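Local coordinates for protein N-acetylglucosamine-specific lectin (PDB 6A7S) that binds N-acetylated amino sugars such as N-acetylglucosamine and N-acetylgalactosamine through a C-type lectin fold that also carries calcium, at residues A[59-64]-A[153-158]; A[86-91]-A[134-139]; A[120-125]-A[140-145]. All coordinates share one frame; numbering follows the deposited sequence.

Contact 1: residues A[59-64]-A[153-158]; sequences KDASLV and CEIDCS. With CA (calcium ion), chain D.
The carboxylate of Glu154 is the flat group here: Val64 CG2 stands above its plane, 3.6 Å from Glu154 OE1, and beyond its two oxygens the calcium ion is chelated, at 2.7 Å from OE1 and 2.4 Å from OE2. With CG anti to the backbone N (chi1 -170°) and the chain extended, the Glu154 side chain runs straight out from its strand to the metal, crossing Val64 at about a right angle. Water 1, Thr65 O, Glu67 and Glu71 are further ligands of the ion, and Ser38 OG, a second-shell partner, is hydrogen-bonded to Glu154 OE2 and helps to orient the carboxylate. The backbones beneath form the edge of the antiparallel sheet of the C-type lectin fold, where the short strand 62-63 lies along the C-terminal strand 149-155. Glu154 N donates to Ser62 O in a short bond of 2.7 Å that runs almost straight on from the carbonyl; the return bond from Ser62 N to Glu154 O, 3.3 Å, is weak. Cys153 CA also closes on Ser62 O, at 3.2 Å, as a CA-H...O contact. Cys153 turns its sulfur from this strand toward helix 49-58, where it forms a disulfide with Cys56. At the other end Ile155 CG2 presses on Ala61 CB at 3.4 Å, tighter than usual for two carbons, and Trp32 packs on both side chains.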
loop_
_atom_site.group_PDB
_atom_site.type_symbol
_atom_site.label_atom_id
_atom_site.label_comp_id
_atom_site.label_asym_id
_atom_site.label_seq_id
_atom_site.Cartn_x
_atom_site.Cartn_y
_atom_site.Cartn_z
ATOM N N LYS A 59 -5.449 11.833 15.096
ATOM C CA LYS A 59 -4.010 11.775 14.907
ATOM C C LYS A 59 -3.635 11.878 13.425
ATOM O O LYS A 59 -2.509 11.521 13.096
ATOM C CB LYS A 59 -3.462 10.454 15.445
ATOM C CG LYS A 59 -3.711 10.220 16.915
ATOM C CD LYS A 59 -2.838 11.078 17.717
ATOM C CE LYS A 59 -2.579 10.487 19.068
ATOM N NZ LYS A 59 -1.575 11.305 19.765
ATOM N N ASP A 60 -4.571 12.319 12.574
ATOM C CA ASP A 60 -4.385 12.375 11.104
ATOM C C ASP A 60 -4.062 10.958 10.627
ATOM O O ASP A 60 -3.095 10.705 9.924
ATOM C CB ASP A 60 -3.260 13.345 10.727
ATOM C CG ASP A 60 -3.607 14.734 11.195
ATOM O OD1 ASP A 60 -4.748 15.117 10.960
ATOM O OD2 ASP A 60 -2.797 15.331 11.900
ATOM N N ALA A 61 -4.894 10.015 11.053
ATOM C CA ALA A 61 -4.558 8.636 10.870
ATOM C C ALA A 61 -5.869 7.877 10.843
ATOM O O ALA A 61 -6.921 8.498 10.782
ATOM C CB ALA A 61 -3.578 8.206 11.936
ATOM N N SER A 62 -5.805 6.545 10.803
ATOM C CA SER A 62 -6.987 5.775 10.647
ATOM C C SER A 62 -6.757 4.451 11.386
ATOM O O SER A 62 -5.592 4.050 11.577
ATOM C CB SER A 62 -7.276 5.609 9.189
ATOM O OG SER A 62 -8.283 4.644 8.994
ATOM N N LEU A 63 -7.843 3.830 11.849
ATOM C CA LEU A 63 -7.720 2.447 12.404
ATOM C C LEU A 63 -7.062 1.564 11.347
ATOM O O LEU A 63 -7.403 1.679 10.145
ATOM C CB LEU A 63 -9.096 1.894 12.735
ATOM C CG LEU A 63 -9.700 2.349 14.058
ATOM C CD1 LEU A 63 -11.175 1.979 14.152
ATOM C CD2 LEU A 63 -8.898 1.840 15.248
ATOM N N VAL A 64 -6.200 0.652 11.803
ATOM C CA VAL A 64 -5.346 -0.172 10.963
ATOM C C VAL A 64 -6.170 -0.992 9.971
ATOM O O VAL A 64 -7.276 -1.445 10.263
ATOM C CB VAL A 64 -4.435 -1.078 11.793
ATOM C CG1 VAL A 64 -5.273 -2.185 12.426
ATOM C CG2 VAL A 64 -3.302 -1.627 10.945
ATOM N N CYS A 153 -3.828 2.295 15.324
ATOM C CA CYS A 153 -3.923 3.286 14.238
ATOM C C CYS A 153 -2.766 3.076 13.260
ATOM O O CYS A 153 -1.682 2.625 13.626
ATOM C CB CYS A 153 -3.800 4.723 14.747
ATOM S SG CYS A 153 -4.938 5.199 16.085
ATOM N N GLU A 154 -2.993 3.501 12.026
ATOM C CA GLU A 154 -1.999 3.314 10.966
ATOM C C GLU A 154 -1.880 4.620 10.162
ATOM O O GLU A 154 -2.929 5.193 9.871
ATOM C CB GLU A 154 -2.446 2.208 9.998
ATOM C CG GLU A 154 -1.372 1.759 8.998
ATOM C CD GLU A 154 -1.761 0.653 8.039
ATOM O OE1 GLU A 154 -2.993 0.321 7.960
ATOM O OE2 GLU A 154 -0.846 0.157 7.303
ATOM N N ILE A 155 -0.652 4.958 9.763
ATOM C CA ILE A 155 -0.404 5.911 8.653
ATOM C C ILE A 155 0.511 5.248 7.617
ATOM O O ILE A 155 1.430 4.487 7.946
ATOM C CB ILE A 155 0.215 7.231 9.158
ATOM C CG1 ILE A 155 1.594 7.047 9.793
ATOM C CG2 ILE A 155 -0.776 7.917 10.090
ATOM C CD1 ILE A 155 2.348 8.352 10.139
ATOM N N ASP A 156 0.325 5.636 6.367
ATOM C CA ASP A 156 1.226 5.174 5.316
ATOM C C ASP A 156 1.968 6.322 4.598
ATOM O O ASP A 156 2.513 6.109 3.545
ATOM C CB ASP A 156 0.411 4.351 4.349
ATOM C CG ASP A 156 -0.522 5.183 3.510
ATOM O OD1 ASP A 156 -0.509 6.414 3.655
ATOM O OD2 ASP A 156 -1.235 4.575 2.717
ATOM N N CYS A 157 1.986 7.527 5.168
ATOM C CA CYS A 157 2.833 8.642 4.715
ATOM C C CYS A 157 2.657 8.944 3.213
ATOM O O CYS A 157 3.648 9.281 2.529
ATOM C CB CYS A 157 4.303 8.329 4.899
ATOM S SG CYS A 157 4.775 7.966 6.595
ATOM N N SER A 158 1.434 8.777 2.707
ATOM C CA SER A 158 1.122 8.880 1.315
ATOM C C SER A 158 0.698 10.324 1.019
ATOM O O SER A 158 0.255 10.625 -0.087
ATOM C CB SER A 158 0.105 7.863 0.873
ATOM O OG SER A 158 -1.071 7.980 1.636
HETATM CA CA CA D . -2.110 -1.698 6.348
HETATM O O HOH W 1 -0.028 -1.872 5.007
#

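Contact 2: residues A[86-91]-A[134-139]; sequences HYYWIG and VVWQWN. With NGA (2-acetamido-2-deoxy-beta-D-galactopyranose), chain B.
The indole of Trp136 makes its closest approach to backbone, not to a side chain: its far corner, Trp136 CH2, lies 3.6 Å from the carbonyl carbon of His86. Trp136, with positive phi, and Gln137 form a G1 beta bulge, both facing Leu129 of strand 125-131. That strand runs between strand 87-95 and the 134-141 region in the curled sheet of the C-type lectin fold, so 86-91 and 134-139 meet by side chains reaching across it. Tyr88 brings the edge of its ring to the same indole, CD1 to Trp136 CZ3 at 3.8 Å; with planes 63° apart the rings meet obliquely, neither as a stack nor as a T-shaped pair. The Tyr88 hydroxyl is hydrogen-bonded to Glu44. Leu79 of helix 69-79 packs on both rings. Farther along, Ile90 and Trp138 cross at about a right angle. Trp138 belongs to a Trp-Asn-Asp sequence characteristic of C-type lectins; its indole N-H is hydrogen-bonded to Tyr128 OH, and Ile90 CD1 sits over a face of the five-membered ring, 4.2 Å from the centroid, in a CH-pi contact. Tyr87 and Asn139 both reach the bound N-acetylgalactosamine. Its acetyl methyl, C8, lies over the centre of the Tyr87 ring, 3.8 Å above the plane, while Tyr87 CD1 in turn covers a face of His86. Asn139, its OD1 hydrogen-bonded to Lys118 NZ, grips the sugar with one nitrogen: ND2 donates to NGA O7 and to NGA O3, both at 3.0 Å.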
loop_
_atom_site.group_PDB
_atom_site.type_symbol
_atom_site.label_atom_id
_atom_site.label_comp_id
_atom_site.label_asym_id
_atom_site.label_seq_id
_atom_site.Cartn_x
_atom_site.Cartn_y
_atom_site.Cartn_z
ATOM N N HIS A 86 -7.012 -8.318 25.892
ATOM C CA HIS A 86 -7.291 -9.455 25.068
ATOM C C HIS A 86 -8.025 -9.060 23.773
ATOM O O HIS A 86 -8.388 -9.909 23.004
ATOM C CB HIS A 86 -7.986 -10.564 25.924
ATOM C CG HIS A 86 -9.446 -10.384 26.251
ATOM N ND1 HIS A 86 -9.890 -9.564 27.268
ATOM C CD2 HIS A 86 -10.575 -10.964 25.731
ATOM C CE1 HIS A 86 -11.227 -9.615 27.338
ATOM N NE2 HIS A 86 -11.676 -10.474 26.399
ATOM N N TYR A 87 -8.187 -7.768 23.490
ATOM C CA TYR A 87 -8.648 -7.364 22.190
ATOM C C TYR A 87 -8.187 -5.929 21.899
ATOM O O TYR A 87 -8.100 -5.122 22.804
ATOM C CB TYR A 87 -10.175 -7.466 22.056
ATOM C CG TYR A 87 -10.978 -6.729 23.093
ATOM C CD1 TYR A 87 -11.246 -7.321 24.315
ATOM C CD2 TYR A 87 -11.489 -5.449 22.873
ATOM C CE1 TYR A 87 -11.935 -6.649 25.309
ATOM C CE2 TYR A 87 -12.206 -4.770 23.855
ATOM C CZ TYR A 87 -12.439 -5.383 25.079
ATOM O OH TYR A 87 -13.138 -4.764 26.076
ATOM N N TYR A 88 -8.018 -5.648 20.602
ATOM C CA TYR A 88 -7.645 -4.316 20.046
ATOM C C TYR A 88 -8.480 -4.032 18.797
ATOM O O TYR A 88 -8.545 -4.819 17.864
ATOM C CB TYR A 88 -6.190 -4.247 19.626
ATOM C CG TYR A 88 -5.209 -4.237 20.757
ATOM C CD1 TYR A 88 -5.008 -5.369 21.537
ATOM C CD2 TYR A 88 -4.450 -3.102 21.029
ATOM C CE1 TYR A 88 -4.100 -5.350 22.586
ATOM C CE2 TYR A 88 -3.518 -3.073 22.068
ATOM C CZ TYR A 88 -3.349 -4.201 22.853
ATOM O OH TYR A 88 -2.451 -4.152 23.894
ATOM N N TRP A 89 -9.132 -2.874 18.796
ATOM C CA TRP A 89 -9.965 -2.468 17.639
ATOM C C TRP A 89 -9.108 -2.204 16.397
ATOM O O TRP A 89 -8.009 -1.673 16.521
ATOM C CB TRP A 89 -10.801 -1.254 18.018
ATOM C CG TRP A 89 -11.774 -1.483 19.122
ATOM C CD1 TRP A 89 -11.854 -0.799 20.298
ATOM C CD2 TRP A 89 -12.825 -2.463 19.154
ATOM N NE1 TRP A 89 -12.872 -1.289 21.057
ATOM C CE2 TRP A 89 -13.480 -2.311 20.387
ATOM C CE3 TRP A 89 -13.259 -3.451 18.280
ATOM C CZ2 TRP A 89 -14.505 -3.154 20.796
ATOM C CZ3 TRP A 89 -14.326 -4.241 18.655
ATOM C CH2 TRP A 89 -14.954 -4.067 19.885
ATOM N N ILE A 90 -9.662 -2.566 15.229
ATOM C CA ILE A 90 -9.057 -2.362 13.933
ATOM C C ILE A 90 -10.097 -1.793 12.951
ATOM O O ILE A 90 -11.282 -1.751 13.215
ATOM C CB ILE A 90 -8.398 -3.660 13.386
ATOM C CG1 ILE A 90 -9.428 -4.761 13.091
ATOM C CG2 ILE A 90 -7.257 -4.140 14.294
ATOM C CD1 ILE A 90 -8.852 -5.946 12.374
ATOM N N GLY A 91 -9.642 -1.407 11.755
ATOM C CA GLY A 91 -10.421 -0.526 10.866
ATOM C C GLY A 91 -11.299 -1.288 9.918
ATOM O O GLY A 91 -11.215 -1.115 8.681
ATOM N N VAL A 134 -9.243 -18.433 19.412
ATOM C CA VAL A 134 -8.891 -17.268 18.606
ATOM C C VAL A 134 -7.605 -16.687 19.169
ATOM O O VAL A 134 -7.599 -16.128 20.281
ATOM C CB VAL A 134 -10.019 -16.238 18.548
ATOM C CG1 VAL A 134 -9.637 -15.022 17.708
ATOM C CG2 VAL A 134 -11.272 -16.884 18.005
ATOM N N VAL A 135 -6.514 -16.839 18.416
ATOM C CA VAL A 135 -5.211 -16.531 18.968
ATOM C C VAL A 135 -4.636 -15.279 18.272
ATOM O O VAL A 135 -3.836 -15.376 17.398
ATOM C CB VAL A 135 -4.308 -17.761 18.882
ATOM C CG1 VAL A 135 -2.930 -17.461 19.461
ATOM C CG2 VAL A 135 -4.970 -18.959 19.612
ATOM N N TRP A 136 -5.072 -14.111 18.710
ATOM C CA TRP A 136 -4.758 -12.828 18.047
ATOM C C TRP A 136 -5.074 -12.917 16.566
ATOM O O TRP A 136 -4.191 -12.838 15.711
ATOM C CB TRP A 136 -3.301 -12.422 18.338
ATOM C CG TRP A 136 -3.093 -11.962 19.750
ATOM C CD1 TRP A 136 -2.216 -12.501 20.649
ATOM C CD2 TRP A 136 -3.759 -10.892 20.447
ATOM N NE1 TRP A 136 -2.271 -11.828 21.834
ATOM C CE2 TRP A 136 -3.222 -10.854 21.748
ATOM C CE3 TRP A 136 -4.804 -10.015 20.140
ATOM C CZ2 TRP A 136 -3.666 -9.945 22.707
ATOM C CZ3 TRP A 136 -5.269 -9.149 21.093
ATOM C CH2 TRP A 136 -4.700 -9.112 22.364
ATOM N N GLN A 137 -6.372 -13.104 16.287
ATOM C CA GLN A 137 -6.934 -13.180 14.982
ATOM C C GLN A 137 -8.221 -12.350 14.994
ATOM O O GLN A 137 -8.678 -11.931 16.024
ATOM C CB GLN A 137 -7.147 -14.635 14.557
ATOM C CG GLN A 137 -5.853 -15.439 14.438
ATOM C CD GLN A 137 -6.108 -16.934 14.346
ATOM O OE1 GLN A 137 -6.522 -17.547 15.326
ATOM N NE2 GLN A 137 -5.863 -17.531 13.179
ATOM N N TRP A 138 -8.832 -12.105 13.835
ATOM C CA TRP A 138 -9.930 -11.199 13.810
ATOM C C TRP A 138 -11.237 -11.842 14.361
ATOM O O TRP A 138 -11.484 -13.012 14.140
ATOM C CB TRP A 138 -10.200 -10.749 12.378
ATOM C CG TRP A 138 -9.051 -10.226 11.589
ATOM C CD1 TRP A 138 -7.834 -9.764 11.997
ATOM C CD2 TRP A 138 -9.126 -10.024 10.183
ATOM N NE1 TRP A 138 -7.119 -9.341 10.918
ATOM C CE2 TRP A 138 -7.892 -9.476 9.793
ATOM C CE3 TRP A 138 -10.104 -10.307 9.224
ATOM C CZ2 TRP A 138 -7.616 -9.215 8.454
ATOM C CZ3 TRP A 138 -9.840 -10.008 7.904
ATOM C CH2 TRP A 138 -8.598 -9.490 7.530
ATOM N N ASN A 139 -12.025 -11.037 15.075
ATOM C CA ASN A 139 -13.378 -11.345 15.499
ATOM C C ASN A 139 -14.264 -10.159 15.146
ATOM O O ASN A 139 -13.782 -9.009 15.143
ATOM C CB ASN A 139 -13.498 -11.687 16.991
ATOM C CG ASN A 139 -14.939 -11.911 17.434
ATOM O OD1 ASN A 139 -15.690 -12.703 16.844
ATOM N ND2 ASN A 139 -15.344 -11.157 18.440
HETATM C C1 NGA B . -15.580 -12.343 23.256
HETATM C C2 NGA B . -15.574 -11.405 22.040
HETATM C C3 NGA B . -17.062 -11.472 21.718
HETATM C C4 NGA B . -17.475 -12.971 21.591
HETATM C C5 NGA B . -16.894 -13.907 22.641
HETATM C C6 NGA B . -17.263 -15.414 22.595
HETATM C C7 NGA B . -14.621 -9.177 21.656
HETATM C C8 NGA B . -14.585 -7.781 22.262
HETATM N N2 NGA B . -15.292 -10.036 22.409
HETATM O O1 NGA B . -15.047 -12.039 24.514
HETATM O O3 NGA B . -17.364 -10.657 20.596
HETATM O O4 NGA B . -17.043 -13.259 20.269
HETATM O O5 NGA B . -15.459 -13.670 22.751
HETATM O O6 NGA B . -18.697 -15.525 22.691
HETATM O O7 NGA B . -14.166 -9.464 20.574
#

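Contact 3: residues A[120-125]-A[140-145]; sequences DNNKGC and DHVDCE. With NGA (2-acetamido-2-deoxy-beta-D-galactopyranose), chain B.
Asp140 and Asn122 both hold CG between the backbone N and the carbonyl carbon (chi1 49° and 55°), which swings the Asp140 carboxylate toward 120-122 and the Asn122 amide toward Asp140. The carboxylate thereby receives the turn at 120-122: Asp120 N donates to the syn lone pair of Asp140 OD1 at 2.9 Å, and OD2 takes weak bonds from Asn121 N and Asn122 N. Asn122 ND2 answers with a bond to Asp140 O, 3.0 Å long, approaching from above the carbonyl plane. Asp120 OD2 and Asp140 OD1 lie 3.2 Å apart in nearly parallel carboxylates, a repulsion probably eased by the salt bridge from Lys118 to Asp120. This is the long-loop sugar site of C-type lectins, where Asp120 and Asp140 can also bind a second calcium. Next to it Cys125 and His141 form an antiparallel hydrogen-bonded pair, and the Cys125-Cys144 disulfide ties the two segments covalently. His141 ND1 shares a 2.7 Å hydrogen bond with O3 of the bound N-acetylgalactosamine, whose acetyl C8 rests 3.2 Å above the imidazole plane, toward its rim. Water 2 donates to Asp120 OD2 and Asp140 O and is hydrogen-bonded to NGA O4.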
loop_
_atom_site.group_PDB
_atom_site.type_symbol
_atom_site.label_atom_id
_atom_site.label_comp_id
_atom_site.label_asym_id
_atom_site.label_seq_id
_atom_site.Cartn_x
_atom_site.Cartn_y
_atom_site.Cartn_z
ATOM N N ASP A 120 -18.814 -14.444 13.072
ATOM C CA ASP A 120 -20.128 -14.820 13.623
ATOM C C ASP A 120 -21.228 -14.228 12.728
ATOM O O ASP A 120 -22.339 -14.669 12.757
ATOM C CB ASP A 120 -20.249 -14.338 15.067
ATOM C CG ASP A 120 -19.196 -14.984 15.973
ATOM O OD1 ASP A 120 -19.306 -16.198 16.161
ATOM O OD2 ASP A 120 -18.213 -14.287 16.372
ATOM N N ASN A 121 -20.899 -13.161 12.007
ATOM C CA ASN A 121 -21.820 -12.400 11.191
ATOM C C ASN A 121 -22.917 -11.776 12.044
ATOM O O ASN A 121 -24.095 -12.042 11.847
ATOM C CB ASN A 121 -22.398 -13.217 10.030
ATOM C CG ASN A 121 -21.315 -13.525 9.015
ATOM O OD1 ASN A 121 -21.172 -14.662 8.596
ATOM N ND2 ASN A 121 -20.505 -12.537 8.664
ATOM N N ASN A 122 -22.499 -10.834 12.890
ATOM C CA ASN A 122 -23.365 -10.125 13.799
ATOM C C ASN A 122 -23.428 -8.655 13.370
ATOM O O ASN A 122 -23.816 -7.792 14.111
ATOM C CB ASN A 122 -22.897 -10.331 15.242
ATOM C CG ASN A 122 -21.446 -9.958 15.487
ATOM O OD1 ASN A 122 -20.884 -9.177 14.714
ATOM N ND2 ASN A 122 -20.858 -10.490 16.562
ATOM N N LYS A 123 -23.006 -8.397 12.144
ATOM C CA LYS A 123 -22.939 -7.074 11.566
ATOM C C LYS A 123 -22.169 -6.123 12.496
ATOM O O LYS A 123 -22.499 -4.971 12.594
ATOM C CB LYS A 123 -24.342 -6.536 11.283
ATOM C CG LYS A 123 -25.218 -7.400 10.378
ATOM C CD LYS A 123 -26.415 -6.631 9.863
ATOM C CE LYS A 123 -27.185 -7.362 8.790
ATOM N NZ LYS A 123 -27.924 -6.389 7.955
ATOM N N GLY A 124 -21.102 -6.599 13.143
ATOM C CA GLY A 124 -20.419 -5.806 14.124
ATOM C C GLY A 124 -19.164 -5.129 13.595
ATOM O O GLY A 124 -19.063 -4.805 12.417
ATOM N N CYS A 125 -18.204 -4.940 14.509
ATOM C CA CYS A 125 -16.932 -4.225 14.284
ATOM C C CYS A 125 -15.766 -5.154 14.631
ATOM O O CYS A 125 -15.872 -5.974 15.545
ATOM C CB CYS A 125 -16.863 -2.995 15.174
ATOM S SG CYS A 125 -17.924 -1.645 14.589
ATOM N N ASP A 140 -15.546 -10.460 14.867
ATOM C CA ASP A 140 -16.557 -9.449 14.769
ATOM C C ASP A 140 -17.280 -9.361 16.113
ATOM O O ASP A 140 -17.855 -10.349 16.607
ATOM C CB ASP A 140 -17.546 -9.667 13.610
ATOM C CG ASP A 140 -18.163 -11.048 13.479
ATOM O OD1 ASP A 140 -17.706 -12.016 14.168
ATOM O OD2 ASP A 140 -19.148 -11.145 12.666
ATOM N N HIS A 141 -17.233 -8.150 16.684
ATOM C CA HIS A 141 -17.892 -7.859 17.944
ATOM C C HIS A 141 -19.174 -7.089 17.689
ATOM O O HIS A 141 -19.165 -6.050 17.020
ATOM C CB HIS A 141 -17.003 -7.048 18.877
ATOM C CG HIS A 141 -17.549 -6.961 20.253
ATOM N ND1 HIS A 141 -17.556 -8.066 21.118
ATOM C CD2 HIS A 141 -18.115 -5.924 20.909
ATOM C CE1 HIS A 141 -18.114 -7.695 22.238
ATOM N NE2 HIS A 141 -18.411 -6.362 22.170
ATOM N N VAL A 142 -20.238 -7.540 18.358
ATOM C CA VAL A 142 -21.593 -7.054 18.065
ATOM C C VAL A 142 -21.787 -5.573 18.434
ATOM O O VAL A 142 -22.634 -4.930 17.827
ATOM C CB VAL A 142 -22.639 -7.939 18.759
ATOM C CG1 VAL A 142 -22.549 -7.853 20.264
ATOM C CG2 VAL A 142 -24.049 -7.640 18.262
ATOM N N ASP A 143 -21.036 -5.075 19.430
ATOM C CA ASP A 143 -21.152 -3.746 20.036
ATOM C C ASP A 143 -20.025 -2.835 19.545
ATOM O O ASP A 143 -18.911 -2.905 20.046
ATOM C CB ASP A 143 -21.092 -3.842 21.564
ATOM C CG ASP A 143 -21.112 -2.513 22.276
ATOM O OD1 ASP A 143 -21.597 -1.498 21.659
ATOM O OD2 ASP A 143 -20.643 -2.483 23.436
ATOM N N CYS A 144 -20.390 -1.923 18.639
ATOM C CA CYS A 144 -19.466 -0.926 18.036
ATOM C C CYS A 144 -19.324 0.334 18.884
ATOM O O CYS A 144 -18.487 1.221 18.567
ATOM C CB CYS A 144 -19.979 -0.552 16.650
ATOM S SG CYS A 144 -19.796 -1.931 15.491
ATOM N N GLU A 145 -20.084 0.401 19.982
ATOM C CA GLU A 145 -20.202 1.636 20.723
ATOM C C GLU A 145 -19.656 1.545 22.148
ATOM O O GLU A 145 -18.858 2.382 22.542
ATOM C CB GLU A 145 -21.660 2.060 20.792
ATOM C CG GLU A 145 -21.835 3.512 20.462
ATOM C CD GLU A 145 -23.210 3.722 19.863
ATOM O OE1 GLU A 145 -23.394 3.385 18.664
ATOM O OE2 GLU A 145 -24.103 4.156 20.618
HETATM C C1 NGA B . -15.580 -12.343 23.256
HETATM C C2 NGA B . -15.574 -11.405 22.040
HETATM C C3 NGA B . -17.062 -11.472 21.718
HETATM C C4 NGA B . -17.475 -12.971 21.591
HETATM C C5 NGA B . -16.894 -13.907 22.641
HETATM C C6 NGA B . -17.263 -15.414 22.595
HETATM C C7 NGA B . -14.621 -9.177 21.656
HETATM C C8 NGA B . -14.585 -7.781 22.262
HETATM N N2 NGA B . -15.292 -10.036 22.409
HETATM O O1 NGA B . -15.047 -12.039 24.514
HETATM O O3 NGA B . -17.364 -10.657 20.596
HETATM O O4 NGA B . -17.043 -13.259 20.269
HETATM O O5 NGA B . -15.459 -13.670 22.751
HETATM O O6 NGA B . -18.697 -15.525 22.691
HETATM O O7 NGA B . -14.166 -9.464 20.574
HETATM O O HOH W 2 -18.966 -12.647 18.339
HETATM O O HOH W 3 -23.849 -5.620 15.682
#

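Contact 2 is the buried one, its centre about 7 Å from the centre of the chain, and is made of aromatic and aliphatic side chains. Contacts 1 and 3 are only partly buried and lie on opposite sides of the chain's centre; both rely on a backbone bridge and carboxylates, but only in contact 3 does a disulfide cross between the segments. Contact 1 serves a calcium, contact 3 the sugar. Contacts 2 and 3 share strand 137-141 and the bound N-acetylgalactosamine, with the Trp89 ring packing against His141 and Asn139 beside Asp120. Contact 1 meets contact 2 at Ile90 and Gly91, where Val64 CG1 packs on Ile90 CG2 and Val64 O probably accepts from Gly91 N. Contacts 1 and 3 do not touch.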